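Long-range contact in fructooligosaccharide ABC transporter substrate-binding protein FusA (Streptococcus pneumoniae, PDB 5G5Y), which binds fructooligosaccharides, preferring tetrasaccharides and larger, for import as part of the FusABC-MsmK ABC transporter: residues E123-N136 with K295-R307. Sequence-based numbering, arbitrary orientation.
Sequences EELGDGKESIHSVN and KHVARTNGMGFAR. With ZN (zinc ion), chain J.
Thr300 meets the carbonyls of His133 and Ser134 and the side chain of Asn136, and shows how one threonine can join two loops. Its CB lies beside both carbonyl oxygens. From there OG1, held between the backbone N and the carbonyl carbon (chi1 71°), donates to His133 O at 2.6 Å from above the carbonyl plane. The same OG1 accepts from Gly302 N, closing an ST turn. The methyl CG2 lies 3.4 Å from Ser134 O and also touches Asn136 OD1, while the backbone N of Thr300 donates almost straight to Ser134 O (3.1 Å).

In this bacterial solute-binding protein 1 family member the two segments lie near the centre of the molecule. Strand 121-123 pairs antiparallel with 305-306 in a mixed sheet, and Glu123 N donates to Gly304 O (2.9 Å, 172° at the hydrogen). Glu123 is a substrate-binding residue whose OE2 is hydrogen-bonded to Asn339 ND2; just beyond it, Glu124 OE1 and both carboxylate oxygens of Asp127 bind zinc.

Met303 C lies over one face of the His133 ring, toward the rim, and Ile132 CG2 of the same loop as His133 over the opposite face, also toward the rim. Farther along, Lys129 CG sits 3.8 Å above the Arg299 guanidinium plane. A water in that plane links Arg299 NE to Ser134 OG; the strongest polar partner of Arg299 is Asn418. Val135 CG2 packs on Val297 CG1 at 3.8 Å.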
loop_
_atom_site.group_PDB
_atom_site.type_symbol
_atom_site.label_atom_id
_atom_site.label_comp_id
_atom_site.label_asym_id
_atom_site.label_seq_id
_atom_site.Cartn_x
_atom_site.Cartn_y
_atom_site.Cartn_z
ATOM N N GLU A 123 7.807 -6.621 1.970
ATOM C CA GLU A 123 8.305 -5.558 2.856
ATOM C C GLU A 123 7.372 -5.409 4.036
ATOM O O GLU A 123 6.317 -4.737 3.937
ATOM C CB GLU A 123 8.428 -4.230 2.115
ATOM C CG GLU A 123 9.067 -3.085 2.885
ATOM C CD GLU A 123 8.902 -1.735 2.177
ATOM O OE1 GLU A 123 7.808 -1.127 2.291
ATOM O OE2 GLU A 123 9.837 -1.274 1.475
ATOM N N GLU A 124 7.748 -5.994 5.169
ATOM C CA GLU A 124 6.961 -5.837 6.396
ATOM C C GLU A 124 7.451 -4.611 7.164
ATOM O O GLU A 124 8.645 -4.496 7.460
ATOM C CB GLU A 124 7.086 -7.083 7.258
ATOM C CG GLU A 124 6.533 -8.314 6.544
ATOM C CD GLU A 124 6.489 -9.522 7.469
ATOM O OE1 GLU A 124 7.149 -9.447 8.534
ATOM O OE2 GLU A 124 5.808 -10.521 7.121
ATOM N N LEU A 125 6.556 -3.631 7.350
ATOM C CA LEU A 125 6.810 -2.486 8.270
ATOM C C LEU A 125 5.703 -2.562 9.294
ATOM O O LEU A 125 4.583 -2.039 9.102
ATOM C CB LEU A 125 6.809 -1.164 7.522
ATOM C CG LEU A 125 8.055 -0.878 6.701
ATOM C CD1 LEU A 125 7.766 0.200 5.676
ATOM C CD2 LEU A 125 9.214 -0.499 7.613
ATOM N N GLY A 126 5.993 -3.320 10.345
ATOM C CA GLY A 126 4.991 -3.790 11.246
ATOM C C GLY A 126 4.295 -5.045 10.784
ATOM O O GLY A 126 4.163 -5.284 9.589
ATOM N N ASP A 127 3.780 -5.813 11.730
ATOM C CA ASP A 127 3.050 -7.082 11.461
ATOM C C ASP A 127 1.593 -6.990 11.860
ATOM O O ASP A 127 1.292 -6.359 12.839
ATOM C CB ASP A 127 3.639 -8.218 12.338
ATOM C CG ASP A 127 4.562 -9.101 11.584
ATOM O OD1 ASP A 127 4.548 -9.040 10.337
ATOM O OD2 ASP A 127 5.293 -9.876 12.232
ATOM N N GLY A 128 0.725 -7.736 11.168
ATOM C CA GLY A 128 -0.697 -7.811 11.461
ATOM C C GLY A 128 -1.314 -6.427 11.622
ATOM O O GLY A 128 -1.123 -5.560 10.783
ATOM N N LYS A 129 -2.012 -6.206 12.730
ATOM C CA LYS A 129 -2.722 -4.940 12.956
ATOM C C LYS A 129 -1.768 -3.745 12.999
ATOM O O LYS A 129 -2.137 -2.631 12.667
ATOM C CB LYS A 129 -3.500 -5.026 14.274
ATOM C CG LYS A 129 -4.691 -5.978 14.246
ATOM C CD LYS A 129 -5.341 -6.095 15.605
ATOM C CE LYS A 129 -6.428 -7.150 15.607
ATOM N NZ LYS A 129 -7.108 -7.092 16.914
ATOM N N GLU A 130 -0.528 -4.001 13.373
ATOM C CA GLU A 130 0.476 -2.951 13.512
ATOM C C GLU A 130 1.131 -2.552 12.206
ATOM O O GLU A 130 1.898 -1.583 12.202
ATOM C CB GLU A 130 1.542 -3.377 14.547
ATOM C CG GLU A 130 0.987 -3.370 15.950
ATOM C CD GLU A 130 1.941 -3.903 17.015
ATOM O OE1 GLU A 130 3.164 -3.774 16.897
ATOM O OE2 GLU A 130 1.444 -4.427 18.015
ATOM N N SER A 131 0.788 -3.222 11.085
ATOM C CA SER A 131 1.353 -2.884 9.793
ATOM C C SER A 131 1.106 -1.409 9.488
ATOM O O SER A 131 0.028 -0.876 9.764
ATOM C CB SER A 131 0.752 -3.751 8.672
ATOM O OG SER A 131 1.165 -3.289 7.383
ATOM N N ILE A 132 2.106 -0.777 8.885
ATOM C CA ILE A 132 1.998 0.610 8.427
ATOM C C ILE A 132 0.853 0.804 7.429
ATOM O O ILE A 132 0.352 1.912 7.257
ATOM C CB ILE A 132 3.351 1.077 7.795
ATOM C CG1 ILE A 132 3.405 2.610 7.665
ATOM C CG2 ILE A 132 3.598 0.402 6.454
ATOM C CD1 ILE A 132 4.809 3.156 7.448
ATOM N N HIS A 133 0.465 -0.292 6.773
ATOM C CA HIS A 133 -0.602 -0.297 5.808
ATOM C C HIS A 133 -2.017 -0.347 6.373
ATOM O O HIS A 133 -2.964 -0.094 5.631
ATOM C CB HIS A 133 -0.403 -1.455 4.844
ATOM C CG HIS A 133 0.883 -1.373 4.118
ATOM N ND1 HIS A 133 1.126 -0.423 3.149
ATOM C CD2 HIS A 133 2.031 -2.067 4.271
ATOM C CE1 HIS A 133 2.360 -0.584 2.696
ATOM N NE2 HIS A 133 2.936 -1.550 3.390
ATOM N N SER A 134 -2.157 -0.603 7.676
ATOM C CA SER A 134 -3.457 -0.845 8.301
ATOM C C SER A 134 -4.436 0.318 8.167
ATOM O O SER A 134 -5.649 0.087 8.078
ATOM C CB SER A 134 -3.293 -1.223 9.777
ATOM O OG SER A 134 -2.636 -2.477 9.926
ATOM N N VAL A 135 -3.905 1.550 8.182
ATOM C CA VAL A 135 -4.705 2.774 7.974
ATOM C C VAL A 135 -3.939 3.564 6.956
ATOM O O VAL A 135 -2.733 3.783 7.144
ATOM C CB VAL A 135 -4.840 3.591 9.276
ATOM C CG1 VAL A 135 -5.596 4.925 9.089
ATOM C CG2 VAL A 135 -5.604 2.763 10.274
ATOM N N ASN A 136 -4.599 3.951 5.871
ATOM C CA ASN A 136 -3.958 4.754 4.828
ATOM C C ASN A 136 -4.333 6.240 4.921
ATOM O O ASN A 136 -3.446 7.105 4.863
ATOM C CB ASN A 136 -4.194 4.154 3.442
ATOM C CG ASN A 136 -5.666 4.183 3.003
ATOM O OD1 ASN A 136 -6.573 3.910 3.767
ATOM N ND2 ASN A 136 -5.885 4.487 1.759
ATOM N N LYS A 295 -15.977 2.867 19.685
ATOM C CA LYS A 295 -14.873 3.244 18.809
ATOM C C LYS A 295 -14.408 2.027 18.015
ATOM O O LYS A 295 -14.422 0.882 18.524
ATOM C CB LYS A 295 -13.692 3.745 19.612
ATOM C CG LYS A 295 -13.920 5.063 20.313
ATOM C CD LYS A 295 -12.719 5.349 21.165
ATOM C CE LYS A 295 -12.908 6.518 22.090
ATOM N NZ LYS A 295 -11.588 6.865 22.696
ATOM N N HIS A 296 -14.011 2.277 16.785
ATOM C CA HIS A 296 -13.573 1.202 15.878
ATOM C C HIS A 296 -12.683 1.798 14.811
ATOM O O HIS A 296 -12.869 2.942 14.395
ATOM C CB HIS A 296 -14.775 0.491 15.226
ATOM C CG HIS A 296 -14.409 -0.731 14.455
ATOM N ND1 HIS A 296 -13.888 -1.846 15.065
ATOM C CD2 HIS A 296 -14.464 -1.016 13.124
ATOM C CE1 HIS A 296 -13.682 -2.792 14.165
ATOM N NE2 HIS A 296 -13.989 -2.300 12.968
ATOM N N VAL A 297 -11.697 1.020 14.381
ATOM C CA VAL A 297 -10.927 1.274 13.172
ATOM C C VAL A 297 -11.065 0.073 12.245
ATOM O O VAL A 297 -10.764 -1.071 12.651
ATOM C CB VAL A 297 -9.443 1.496 13.498
ATOM C CG1 VAL A 297 -8.624 1.690 12.239
ATOM C CG2 VAL A 297 -9.297 2.729 14.388
ATOM N N ALA A 298 -11.482 0.345 11.008
ATOM C CA ALA A 298 -11.576 -0.687 9.976
ATOM C C ALA A 298 -10.161 -0.871 9.425
ATOM O O ALA A 298 -9.418 0.105 9.175
ATOM C CB ALA A 298 -12.503 -0.270 8.894
ATOM N N ARG A 299 -9.755 -2.125 9.288
ATOM C CA ARG A 299 -8.461 -2.410 8.675
ATOM C C ARG A 299 -8.585 -2.319 7.164
ATOM O O ARG A 299 -9.581 -2.797 6.570
ATOM C CB ARG A 299 -8.010 -3.784 9.066
ATOM C CG ARG A 299 -7.730 -3.881 10.522
ATOM C CD ARG A 299 -7.420 -5.307 10.939
ATOM N NE ARG A 299 -6.163 -5.753 10.373
ATOM C CZ ARG A 299 -5.621 -6.957 10.549
ATOM N NH1 ARG A 299 -6.201 -7.932 11.269
ATOM N NH2 ARG A 299 -4.447 -7.203 9.971
ATOM N N THR A 300 -7.607 -1.691 6.533
ATOM C CA THR A 300 -7.487 -1.808 5.068
ATOM C C THR A 300 -7.025 -3.241 4.756
ATOM O O THR A 300 -6.678 -3.997 5.681
ATOM C CB THR A 300 -6.396 -0.886 4.435
ATOM O OG1 THR A 300 -5.088 -1.367 4.794
ATOM C CG2 THR A 300 -6.578 0.549 4.858
ATOM N N ASN A 301 -6.990 -3.565 3.454
ATOM C CA ASN A 301 -6.408 -4.807 2.993
ATOM C C ASN A 301 -5.009 -4.622 2.386
ATOM O O ASN A 301 -4.472 -5.530 1.769
ATOM C CB ASN A 301 -7.366 -5.529 2.050
ATOM C CG ASN A 301 -8.728 -5.732 2.672
ATOM O OD1 ASN A 301 -8.825 -6.220 3.811
ATOM N ND2 ASN A 301 -9.771 -5.321 1.987
ATOM N N GLY A 302 -4.394 -3.488 2.669
ATOM C CA GLY A 302 -3.057 -3.203 2.198
ATOM C C GLY A 302 -2.026 -4.143 2.766
ATOM O O GLY A 302 -2.146 -4.597 3.911
ATOM N N MET A 303 -0.998 -4.426 1.976
ATOM C CA MET A 303 0.069 -5.325 2.428
ATOM C C MET A 303 1.325 -4.997 1.639
ATOM O O MET A 303 1.238 -4.754 0.432
ATOM C CB MET A 303 -0.339 -6.780 2.192
ATOM C CG MET A 303 0.473 -7.779 3.012
ATOM S SD MET A 303 0.391 -9.495 2.422
ATOM C CE MET A 303 0.957 -10.316 3.894
ATOM N N GLY A 304 2.486 -5.021 2.297
ATOM C CA GLY A 304 3.772 -4.843 1.611
ATOM C C GLY A 304 4.124 -6.129 0.886
ATOM O O GLY A 304 4.946 -6.936 1.347
ATOM N N PHE A 305 3.444 -6.353 -0.221
ATOM C CA PHE A 305 3.561 -7.609 -0.963
ATOM C C PHE A 305 3.280 -7.391 -2.416
ATOM O O PHE A 305 2.298 -6.732 -2.778
ATOM C CB PHE A 305 2.620 -8.668 -0.406
ATOM C CG PHE A 305 2.690 -9.989 -1.131
ATOM C CD1 PHE A 305 3.743 -10.878 -0.915
ATOM C CD2 PHE A 305 1.701 -10.325 -2.070
ATOM C CE1 PHE A 305 3.755 -12.116 -1.557
ATOM C CE2 PHE A 305 1.747 -11.527 -2.740
ATOM C CZ PHE A 305 2.793 -12.417 -2.492
ATOM N N ALA A 306 4.178 -7.861 -3.254
ATOM C CA ALA A 306 3.905 -7.935 -4.695
ATOM C C ALA A 306 4.276 -9.281 -5.162
ATOM O O ALA A 306 5.411 -9.716 -4.947
ATOM C CB ALA A 306 4.680 -6.864 -5.441
ATOM N N ARG A 307 3.329 -9.963 -5.814
ATOM C CA ARG A 307 3.494 -11.349 -6.172
ATOM C C ARG A 307 4.676 -11.596 -7.123
ATOM O O ARG A 307 5.347 -12.625 -7.018
ATOM C CB ARG A 307 2.222 -11.896 -6.855
ATOM C CG ARG A 307 1.957 -13.329 -6.485
ATOM C CD ARG A 307 0.641 -13.874 -7.005
ATOM N NE ARG A 307 -0.487 -12.948 -6.933
ATOM C CZ ARG A 307 -1.285 -12.751 -5.884
ATOM N NH1 ARG A 307 -1.103 -13.406 -4.746
ATOM N NH2 ARG A 307 -2.290 -11.860 -5.995
HETATM ZN ZN ZN J . 6.552 -10.604 10.224
HETATM O O HOH W 1 0.027 -5.380 6.063
HETATM O O HOH W 2 -4.026 -4.520 8.847
HETATM O O HOH W 3 8.593 -11.150 11.192
#